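Local atomic coordinates of Alr1585 protein (Nostoc sp., PDB entry 5C2I), a protein that is a haem-containing DyP-type (dye-decolorizing) peroxidase, which probably uses hydrogen peroxide to oxidise dyes and other organic substrates. Residues Val44-Gln49 and Val152-Asp157; Arg267-Lys272 and Glu440-Gln445; Gly295-Leu300 and Asn312-Asp317. The protein carries 1 engineered substitution. One frame throughout, in Å; residues are numbered along the deposited sequence.

Interaction 1 of 3, residues Val44-Gln49 and Val152-Asp157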
loop_
_atom_site.group_PDB
_atom_site.type_symbol
_atom_site.label_atom_id
_atom_site.label_comp_id
_atom_site.label_asym_id
_atom_site.label_seq_id
_atom_site.Cartn_x
_atom_site.Cartn_y
_atom_site.Cartn_z
ATOM N N VAL A 44 13.961 -18.721 9.084
ATOM C CA VAL A 44 14.967 -18.649 10.154
ATOM C C VAL A 44 15.881 -19.840 9.964
ATOM O O VAL A 44 15.416 -20.984 9.781
ATOM C CB VAL A 44 14.330 -18.644 11.549
ATOM C CG1 VAL A 44 15.377 -18.690 12.653
ATOM C CG2 VAL A 44 13.403 -17.425 11.729
ATOM N N HIS A 45 17.174 -19.566 10.014
ATOM C CA HIS A 45 18.212 -20.578 9.913
ATOM C C HIS A 45 18.954 -20.609 11.239
ATOM O O HIS A 45 19.537 -19.596 11.633
ATOM C CB HIS A 45 19.199 -20.205 8.803
ATOM C CG HIS A 45 18.590 -20.152 7.443
ATOM N ND1 HIS A 45 19.231 -19.546 6.386
ATOM C CD2 HIS A 45 17.390 -20.573 6.971
ATOM C CE1 HIS A 45 18.468 -19.644 5.310
ATOM N NE2 HIS A 45 17.343 -20.247 5.645
ATOM N N LEU A 46 18.906 -21.750 11.934
ATOM C CA LEU A 46 19.618 -21.934 13.204
ATOM C C LEU A 46 20.712 -22.968 13.024
ATOM O O LEU A 46 20.439 -24.141 12.747
ATOM C CB LEU A 46 18.659 -22.362 14.294
ATOM C CG LEU A 46 17.427 -21.534 14.541
ATOM C CD1 LEU A 46 16.510 -22.206 15.564
ATOM C CD2 LEU A 46 17.818 -20.127 14.984
ATOM N N PHE A 47 21.956 -22.530 13.179
ATOM C CA PHE A 47 23.102 -23.408 13.079
ATOM C C PHE A 47 23.456 -23.894 14.463
ATOM O O PHE A 47 23.581 -23.096 15.397
ATOM C CB PHE A 47 24.299 -22.689 12.462
ATOM C CG PHE A 47 24.110 -22.376 11.012
ATOM C CD1 PHE A 47 23.454 -21.214 10.613
ATOM C CD2 PHE A 47 24.545 -23.241 10.064
ATOM C CE1 PHE A 47 23.263 -20.925 9.266
ATOM C CE2 PHE A 47 24.327 -22.996 8.716
ATOM C CZ PHE A 47 23.716 -21.831 8.314
ATOM N N LEU A 48 23.618 -25.201 14.597
ATOM C CA LEU A 48 23.756 -25.846 15.870
ATOM C C LEU A 48 25.045 -26.561 16.058
ATOM O O LEU A 48 25.559 -27.162 15.140
ATOM C CB LEU A 48 22.662 -26.902 16.036
ATOM C CG LEU A 48 21.247 -26.465 15.755
ATOM C CD1 LEU A 48 20.318 -27.663 16.015
ATOM C CD2 LEU A 48 20.837 -25.284 16.624
ATOM N N GLN A 49 25.554 -26.492 17.283
ATOM C CA GLN A 49 26.584 -27.390 17.793
ATOM C C GLN A 49 26.029 -28.069 19.039
ATOM O O GLN A 49 25.713 -27.403 20.062
ATOM C CB GLN A 49 27.830 -26.638 18.172
ATOM C CG GLN A 49 28.996 -27.498 18.610
ATOM C CD GLN A 49 30.184 -26.622 18.983
ATOM O OE1 GLN A 49 30.454 -26.408 20.136
ATOM N NE2 GLN A 49 30.864 -26.090 17.991
ATOM N N VAL A 152 18.845 -26.107 11.437
ATOM C CA VAL A 152 17.392 -26.107 11.470
ATOM C C VAL A 152 16.888 -24.952 10.587
ATOM O O VAL A 152 17.301 -23.804 10.745
ATOM C CB VAL A 152 16.913 -25.918 12.904
ATOM C CG1 VAL A 152 15.416 -25.849 12.978
ATOM C CG2 VAL A 152 17.417 -27.054 13.771
ATOM N N LEU A 153 15.941 -25.246 9.703
ATOM C CA LEU A 153 15.352 -24.220 8.830
ATOM C C LEU A 153 13.851 -24.222 9.104
ATOM O O LEU A 153 13.196 -25.251 8.972
ATOM C CB LEU A 153 15.661 -24.537 7.365
ATOM C CG LEU A 153 15.136 -23.575 6.275
ATOM C CD1 LEU A 153 15.967 -23.779 5.000
ATOM C CD2 LEU A 153 13.655 -23.783 5.976
ATOM N N ILE A 154 13.317 -23.060 9.488
ATOM C CA ILE A 154 11.892 -22.871 9.709
ATOM C C ILE A 154 11.397 -21.683 8.902
ATOM O O ILE A 154 12.062 -20.652 8.869
ATOM C CB ILE A 154 11.573 -22.599 11.201
ATOM C CG1 ILE A 154 12.194 -23.698 12.077
ATOM C CG2 ILE A 154 10.059 -22.646 11.438
ATOM C CD1 ILE A 154 13.459 -23.255 12.693
ATOM N N ALA A 155 10.272 -21.841 8.201
ATOM C CA ALA A 155 9.802 -20.837 7.291
ATOM C C ALA A 155 8.290 -20.668 7.320
ATOM O O ALA A 155 7.543 -21.607 7.594
ATOM C CB ALA A 155 10.303 -21.137 5.852
ATOM N N ASP A 156 7.856 -19.452 7.058
ATOM C CA ASP A 156 6.466 -19.110 7.116
ATOM C C ASP A 156 6.273 -17.737 6.447
ATOM O O ASP A 156 7.177 -16.928 6.447
ATOM C CB ASP A 156 5.962 -19.016 8.547
ATOM C CG ASP A 156 4.446 -19.226 8.638
ATOM O OD1 ASP A 156 4.005 -20.409 8.651
ATOM O OD2 ASP A 156 3.678 -18.242 8.601
ATOM N N ASP A 157 5.080 -17.502 5.891
ATOM C CA ASP A 157 4.773 -16.163 5.352
ATOM C C ASP A 157 4.499 -15.103 6.427
ATOM O O ASP A 157 4.712 -13.920 6.167
ATOM C CB ASP A 157 3.568 -16.241 4.418
ATOM C CG ASP A 157 3.891 -17.003 3.118
ATOM O OD1 ASP A 157 4.998 -16.930 2.601
ATOM O OD2 ASP A 157 2.971 -17.665 2.626
#
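Val44 and Ile154 form one hydrogen-bonded pair of two neighbouring antiparallel strands, and Leu46 with Val152 forms the next; His45 and Leu153 are the non-hydrogen-bonded pair between them. The two strand axes approach to 4.8 Å, with their chain directions 166° apart. Four backbone bonds join the strands. They include Val44 N to Ile154 O at 2.7 Å and Leu46 N to Val152 O at 2.9 Å, the latter almost straight at 174°. Between them, Leu153 CA points its hydrogen at Val44 O, a CA-H...O contact of 3.4 Å.

On one face Val44, Leu46, Val152 and Ile154 stand together, all branched aliphatic groups suited to a buried interface. Leu46 CB lies 4.2 Å from Val152 CB, and farther along, Leu48 swings CD1 across to Val152 CG2 at 3.7 Å, beyond the paired residues. This greasy face is covered by helix 159-176, where Leu162 touches both Val44 and Ile154.

On the opposite face His45 and Leu153 run alongside each other. Leu153 CG is anti to its backbone N (chi1 -180°), and the isobutyl group lies obliquely along the CD2-NE2 side of the imidazole, with CG 3.8 Å from His45 CD2. ND1, the other ring nitrogen, is hydrogen-bonded to the hydroxyl of Tyr256, on strand 250-261 of the second sheet. An alanine in place of His45 would probably leave the Tyr256 hydroxyl without this partner and open a gap beside Leu153.

Central antiparallel strands with a helix packed on one face and a second sheet met on the other are characteristic of the alpha+beta barrel of DyP-type peroxidases, built from two ferredoxin-like halves.

Interaction 2 of 3, residues Arg267-Lys272 and Glu440-Gln445; sequences REDQRK and EEYNFQ
Asp269, on helix 263-277, reaches across to Tyr442, Phe444 and Gln445, and its carboxylate is the hub of the whole contact. CG stands anti to the backbone N (chi1 -154°), which carries the acid group off the helix toward the other segment.

The hydrogen bonds come first. The phenol of Tyr442 donates to Asp269 OD1 over 2.7 Å, meeting that oxygen nearly along its C-O axis and near the plane of the tyrosine ring. The second oxygen is taken by backbone: Gln445 N donates to Asp269 OD2 at 2.9 Å, with 159° at the hydrogen. OD2 has a further donor just beyond the segment, the indole NE1 of Trp447, so three donors grip this one carboxylate.

A face contact is the second element. The carboxylate is nearly parallel to the Phe444 ring (9°), with OD2 3.5 Å above its centre and OD1 turned toward Tyr442. An oxygen over an aromatic face gains little by itself, and the donors probably pay for it. Asp269 CB meets the far part of the same ring, at 3.6 Å from CE1. Gln270 closes in at the rim through its backbone, its N 3.6 Å from Phe444 CE1, while Phe266 from the same helix meets the ring edge-to-face.

Plain packing completes the contact on the outer side, where Lys272 brings CB to 3.4 Å from Tyr442 OH. A long side chain suits this exposed place, since its CB and CG pack against the hydroxyl end of the tyrosine, at the ring edge.

A short acid suits its place because its carboxylate is held close to the helix, where it meets all three donors. They would probably favour its ionised form, and its bonds tie the helix to the end of strand 439-442 and the residues after it.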
loop_
_atom_site.group_PDB
_atom_site.type_symbol
_atom_site.label_atom_id
_atom_site.label_comp_id
_atom_site.label_asym_id
_atom_site.label_seq_id
_atom_site.Cartn_x
_atom_site.Cartn_y
_atom_site.Cartn_z
ATOM N N ARG A 267 27.440 -1.326 -8.426
ATOM C CA ARG A 267 26.759 -0.345 -9.269
ATOM C C ARG A 267 27.774 0.638 -9.900
ATOM O O ARG A 267 27.635 1.008 -11.089
ATOM C CB ARG A 267 25.713 0.446 -8.483
ATOM C CG ARG A 267 24.539 -0.380 -7.998
ATOM C CD ARG A 267 23.382 -0.441 -8.981
ATOM N NE ARG A 267 22.421 -1.493 -8.559
ATOM C CZ ARG A 267 21.534 -1.375 -7.563
ATOM N NH1 ARG A 267 21.445 -0.254 -6.830
ATOM N NH2 ARG A 267 20.721 -2.412 -7.267
ATOM N N GLU A 268 28.758 1.095 -9.117
ATOM C CA GLU A 268 29.798 2.006 -9.634
ATOM C C GLU A 268 30.607 1.342 -10.760
ATOM O O GLU A 268 30.891 1.969 -11.792
ATOM C CB GLU A 268 30.773 2.468 -8.537
ATOM C CG GLU A 268 30.138 3.383 -7.514
ATOM C CD GLU A 268 31.030 3.681 -6.292
ATOM O OE1 GLU A 268 32.162 3.119 -6.194
ATOM O OE2 GLU A 268 30.583 4.464 -5.413
ATOM N N ASP A 269 30.943 0.063 -10.571
ATOM C CA ASP A 269 31.774 -0.684 -11.547
ATOM C C ASP A 269 30.951 -0.904 -12.834
ATOM O O ASP A 269 31.453 -0.703 -13.941
ATOM C CB ASP A 269 32.225 -1.981 -10.890
ATOM C CG ASP A 269 33.537 -2.546 -11.452
ATOM O OD1 ASP A 269 34.156 -1.890 -12.311
ATOM O OD2 ASP A 269 33.866 -3.679 -11.038
ATOM N N GLN A 270 29.670 -1.250 -12.675
ATOM C CA GLN A 270 28.745 -1.383 -13.780
ATOM C C GLN A 270 28.631 -0.071 -14.584
ATOM O O GLN A 270 28.687 -0.084 -15.803
ATOM C CB GLN A 270 27.362 -1.841 -13.277
ATOM C CG GLN A 270 26.304 -1.958 -14.369
ATOM C CD GLN A 270 24.967 -2.419 -13.834
ATOM O OE1 GLN A 270 24.874 -2.860 -12.669
ATOM N NE2 GLN A 270 23.892 -2.232 -14.645
ATOM N N ARG A 271 28.511 1.061 -13.899
ATOM C CA ARG A 271 28.469 2.372 -14.579
ATOM C C ARG A 271 29.769 2.675 -15.304
ATOM O O ARG A 271 29.766 3.225 -16.408
ATOM C CB ARG A 271 28.130 3.523 -13.605
ATOM C CG ARG A 271 26.644 3.572 -13.236
ATOM C CD ARG A 271 26.275 4.908 -12.579
ATOM N NE ARG A 271 26.841 4.983 -11.237
ATOM C CZ ARG A 271 26.304 4.415 -10.148
ATOM N NH1 ARG A 271 25.147 3.782 -10.229
ATOM N NH2 ARG A 271 26.926 4.519 -8.976
ATOM N N LYS A 272 30.882 2.352 -14.668
ATOM C CA LYS A 272 32.161 2.591 -15.297
ATOM C C LYS A 272 32.343 1.733 -16.563
ATOM O O LYS A 272 32.847 2.204 -17.586
ATOM C CB LYS A 272 33.302 2.389 -14.324
ATOM C CG LYS A 272 34.608 2.724 -15.039
ATOM C CD LYS A 272 35.736 3.200 -14.179
ATOM C CE LYS A 272 36.956 3.493 -15.031
ATOM N NZ LYS A 272 38.193 3.670 -14.225
ATOM N N GLU A 440 36.517 -5.249 -26.125
ATOM C CA GLU A 440 37.431 -4.436 -25.364
ATOM C C GLU A 440 37.610 -5.094 -23.978
ATOM O O GLU A 440 36.651 -5.593 -23.401
ATOM C CB GLU A 440 36.841 -3.059 -25.218
ATOM C CG GLU A 440 37.569 -2.177 -24.250
ATOM C CD GLU A 440 37.179 -0.713 -24.427
ATOM O OE1 GLU A 440 36.850 -0.315 -25.570
ATOM O OE2 GLU A 440 37.217 0.024 -23.420
ATOM N N GLU A 441 38.842 -5.122 -23.473
ATOM C CA GLU A 441 39.105 -5.741 -22.157
ATOM C C GLU A 441 38.698 -4.813 -21.011
ATOM O O GLU A 441 38.905 -3.612 -21.086
ATOM C CB GLU A 441 40.593 -6.086 -22.003
ATOM C CG GLU A 441 41.019 -7.302 -22.797
ATOM C CD GLU A 441 42.479 -7.640 -22.590
ATOM O OE1 GLU A 441 43.244 -6.773 -22.151
ATOM O OE2 GLU A 441 42.849 -8.803 -22.852
ATOM N N TYR A 442 38.113 -5.378 -19.958
ATOM C CA TYR A 442 37.819 -4.631 -18.733
ATOM C C TYR A 442 37.838 -5.638 -17.593
ATOM O O TYR A 442 37.236 -6.727 -17.697
ATOM C CB TYR A 442 36.453 -3.939 -18.831
ATOM C CG TYR A 442 36.043 -3.073 -17.686
ATOM C CD1 TYR A 442 35.472 -3.620 -16.531
ATOM C CD2 TYR A 442 36.157 -1.698 -17.769
ATOM C CE1 TYR A 442 35.066 -2.818 -15.466
ATOM C CE2 TYR A 442 35.759 -0.888 -16.707
ATOM C CZ TYR A 442 35.202 -1.461 -15.563
ATOM O OH TYR A 442 34.797 -0.626 -14.551
ATOM N N ASN A 443 38.534 -5.288 -16.524
ATOM C CA ASN A 443 38.619 -6.172 -15.347
ATOM C C ASN A 443 37.467 -5.827 -14.413
ATOM O O ASN A 443 37.569 -4.882 -13.638
ATOM C CB ASN A 443 39.920 -6.001 -14.592
ATOM C CG ASN A 443 41.037 -6.879 -15.077
ATOM O OD1 ASN A 443 41.694 -7.509 -14.234
ATOM N ND2 ASN A 443 41.274 -6.948 -16.374
ATOM N N PHE A 444 36.356 -6.563 -14.517
ATOM C CA PHE A 444 35.246 -6.300 -13.649
ATOM C C PHE A 444 35.595 -6.915 -12.291
ATOM O O PHE A 444 36.034 -8.069 -12.198
ATOM C CB PHE A 444 33.920 -6.864 -14.177
ATOM C CG PHE A 444 32.722 -6.304 -13.463
ATOM C CD1 PHE A 444 32.181 -5.091 -13.848
ATOM C CD2 PHE A 444 32.142 -7.003 -12.388
ATOM C CE1 PHE A 444 31.096 -4.547 -13.179
ATOM C CE2 PHE A 444 31.067 -6.459 -11.718
ATOM C CZ PHE A 444 30.535 -5.239 -12.114
ATOM N N GLN A 445 35.460 -6.123 -11.235
ATOM C CA GLN A 445 35.885 -6.575 -9.943
ATOM C C GLN A 445 34.858 -7.487 -9.291
ATOM O O GLN A 445 33.660 -7.417 -9.579
ATOM C CB GLN A 445 36.172 -5.380 -9.090
ATOM C CG GLN A 445 36.745 -5.679 -7.728
ATOM C CD GLN A 445 38.066 -6.419 -7.812
ATOM O OE1 GLN A 445 38.077 -7.646 -7.905
ATOM N NE2 GLN A 445 39.166 -5.685 -7.856
#

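Interaction 3 of 3, residues Gly295-Leu300 and Asn312-Asp317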
loop_
_atom_site.group_PDB
_atom_site.type_symbol
_atom_site.label_atom_id
_atom_site.label_comp_id
_atom_site.label_asym_id
_atom_site.label_seq_id
_atom_site.Cartn_x
_atom_site.Cartn_y
_atom_site.Cartn_z
ATOM N N GLY A 295 15.136 -9.725 -16.130
ATOM C CA GLY A 295 15.213 -11.102 -16.560
ATOM C C GLY A 295 15.402 -11.368 -18.045
ATOM O O GLY A 295 15.668 -12.515 -18.436
ATOM N N THR A 296 15.272 -10.328 -18.895
ATOM C CA THR A 296 15.437 -10.466 -20.314
ATOM C C THR A 296 16.831 -11.071 -20.639
ATOM O O THR A 296 17.847 -10.471 -20.293
ATOM C CB THR A 296 15.302 -9.084 -21.043
ATOM O OG1 THR A 296 13.989 -8.532 -20.799
ATOM C CG2 THR A 296 15.483 -9.245 -22.541
ATOM N N PRO A 297 16.878 -12.205 -21.369
ATOM C CA PRO A 297 18.194 -12.776 -21.709
ATOM C C PRO A 297 18.949 -11.929 -22.727
ATOM O O PRO A 297 18.384 -11.535 -23.760
ATOM C CB PRO A 297 17.842 -14.136 -22.341
ATOM C CG PRO A 297 16.469 -14.444 -21.811
ATOM C CD PRO A 297 15.783 -13.100 -21.741
ATOM N N VAL A 298 20.190 -11.595 -22.418
ATOM C CA VAL A 298 20.964 -10.726 -23.284
ATOM C C VAL A 298 21.350 -11.459 -24.584
ATOM O O VAL A 298 21.672 -10.807 -25.565
ATOM C CB VAL A 298 22.212 -10.137 -22.557
ATOM C CG1 VAL A 298 23.315 -11.164 -22.429
ATOM C CG2 VAL A 298 22.722 -8.879 -23.283
ATOM N N THR A 299 21.276 -12.793 -24.611
ATOM C CA THR A 299 21.506 -13.508 -25.876
ATOM C C THR A 299 20.401 -13.162 -26.881
ATOM O O THR A 299 20.626 -13.216 -28.066
ATOM C CB THR A 299 21.714 -15.048 -25.690
ATOM O OG1 THR A 299 22.272 -15.592 -26.887
ATOM C CG2 THR A 299 20.430 -15.762 -25.359
ATOM N N LEU A 300 19.221 -12.786 -26.370
ATOM C CA LEU A 300 18.068 -12.542 -27.217
ATOM C C LEU A 300 17.839 -11.083 -27.540
ATOM O O LEU A 300 17.149 -10.789 -28.500
ATOM C CB LEU A 300 16.798 -13.110 -26.572
ATOM C CG LEU A 300 16.764 -14.617 -26.274
ATOM C CD1 LEU A 300 15.415 -14.995 -25.688
ATOM C CD2 LEU A 300 17.052 -15.455 -27.524
ATOM N N ASN A 312 12.630 -18.241 -20.079
ATOM C CA ASN A 312 13.762 -19.154 -19.955
ATOM C C ASN A 312 13.988 -19.995 -21.173
ATOM O O ASN A 312 14.815 -20.940 -21.163
ATOM C CB ASN A 312 13.621 -20.038 -18.710
ATOM C CG ASN A 312 14.977 -20.533 -18.219
ATOM O OD1 ASN A 312 15.966 -19.800 -18.261
ATOM N ND2 ASN A 312 15.026 -21.772 -17.814
ATOM N N ASN A 313 13.265 -19.643 -22.247
ATOM C CA ASN A 313 13.251 -20.486 -23.389
ATOM C C ASN A 313 14.308 -20.023 -24.370
ATOM O O ASN A 313 14.011 -19.372 -25.354
ATOM C CB ASN A 313 11.896 -20.524 -24.066
ATOM C CG ASN A 313 11.853 -21.550 -25.165
ATOM O OD1 ASN A 313 12.252 -22.714 -24.952
ATOM N ND2 ASN A 313 11.324 -21.169 -26.334
ATOM N N PHE A 314 15.552 -20.389 -24.100
ATOM C CA PHE A 314 16.582 -20.046 -25.014
ATOM C C PHE A 314 17.751 -20.952 -24.833
ATOM O O PHE A 314 17.877 -21.666 -23.816
ATOM C CB PHE A 314 17.025 -18.589 -24.819
ATOM C CG PHE A 314 17.656 -18.300 -23.485
ATOM C CD1 PHE A 314 16.888 -17.996 -22.387
ATOM C CD2 PHE A 314 19.035 -18.374 -23.327
ATOM C CE1 PHE A 314 17.472 -17.768 -21.148
ATOM C CE2 PHE A 314 19.615 -18.142 -22.105
ATOM C CZ PHE A 314 18.833 -17.838 -20.991
ATOM N N ASN A 315 18.594 -20.920 -25.848
ATOM C CA ASN A 315 19.886 -21.538 -25.717
ATOM C C ASN A 315 20.832 -20.550 -26.403
ATOM O O ASN A 315 20.435 -19.429 -26.747
ATOM C CB ASN A 315 19.877 -22.955 -26.307
ATOM C CG ASN A 315 19.419 -22.984 -27.751
ATOM O OD1 ASN A 315 19.901 -22.213 -28.559
ATOM N ND2 ASN A 315 18.445 -23.819 -28.071
ATOM N N TYR A 316 22.071 -20.939 -26.599
ATOM C CA TYR A 316 22.992 -19.988 -27.201
ATOM C C TYR A 316 23.335 -20.364 -28.669
ATOM O O TYR A 316 24.324 -19.860 -29.245
ATOM C CB TYR A 316 24.239 -19.935 -26.345
ATOM C CG TYR A 316 23.957 -19.456 -24.927
ATOM C CD1 TYR A 316 23.502 -18.170 -24.697
ATOM C CD2 TYR A 316 24.170 -20.282 -23.821
ATOM C CE1 TYR A 316 23.253 -17.721 -23.406
ATOM C CE2 TYR A 316 23.906 -19.847 -22.509
ATOM C CZ TYR A 316 23.436 -18.583 -22.308
ATOM O OH TYR A 316 23.176 -18.149 -21.015
ATOM N N ASP A 317 22.481 -21.182 -29.288
ATOM C CA ASP A 317 22.647 -21.608 -30.691
ATOM C C ASP A 317 22.591 -20.447 -31.684
ATOM O O ASP A 317 23.185 -20.548 -32.746
ATOM C CB ASP A 317 21.608 -22.686 -31.108
ATOM C CG ASP A 317 21.807 -24.039 -30.391
ATOM O OD1 ASP A 317 22.689 -24.189 -29.525
ATOM O OD2 ASP A 317 21.017 -24.974 -30.660
#
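Pro297 rests on Phe314, and Thr299 fits between Phe314 and Tyr316; these three meetings make up the close part of the contact. The proline covers one face of the phenylalanine ring, CB lying 4.0 Å from the ring centroid and only 15° off the normal, a CH-pi contact. CB is offset toward the rim, and CG reaches past it, 3.5 Å from Phe314 CE1. A rigid, compact proline ring suits such a seat, since it offers several C-H groups to an aromatic face.

Thr299 uses both of its branches. The methyl CG2 approaches obliquely from the same side of the ring plane as the proline, 3.6 Å from Phe314 CD2. The hydroxyl OG1, anti to the backbone N (chi1 -165°), lies at the edge of the Tyr316 ring, 3.6 Å from CD1, and takes its hydrogen bond from outside the two segments, with OD2 of Asp319. Tyr316 in turn sets its CZ at the edge of the Phe314 ring, near its plane.

Toward the outside the packing is sparser. Leu300, partly exposed, reaches Phe314 merely with its two methyls, CD1 being 4.0 Å from CB of the phenylalanine; Val220 of the second subunit packs on this leucine. The CB atoms of Asn315 and Asp317 point away from the opposite segment. Asn315 OD1 accepts from Asp317 N at 2.9 Å, forming an Asx turn, and Asp317 is paired with Arg342.

No hydrogen bond spans the two segments, so their cohesion is apolar and aromatic, and the polar groups find partners around them. The side chain of Phe314 is about 5 Å from the haem, so this packing probably helps to set a side chain beside the haem.

How the interactions relate
Along the chain interaction 1 is complete before the others begin, whereas both segments of interaction 3 fall between the two halves of interaction 2. Interaction 1 joins central strands of the N-terminal five-stranded sheet; its centre is about 37 Å from that of interaction 2 and 35 Å from that of interaction 3. Interactions 2 and 3 are neighbours, nearest atoms about 11 Å apart, without touching. Helix 281-289 links them, packing on Gln270, Phe444 and Val298. The haem is about 14 Å from the side chain of His45 and 10 Å from that of Phe444. Interaction 1 thus builds the N-terminal sheet, while 2 and 3 probably help to shape the C-terminal half near the haem.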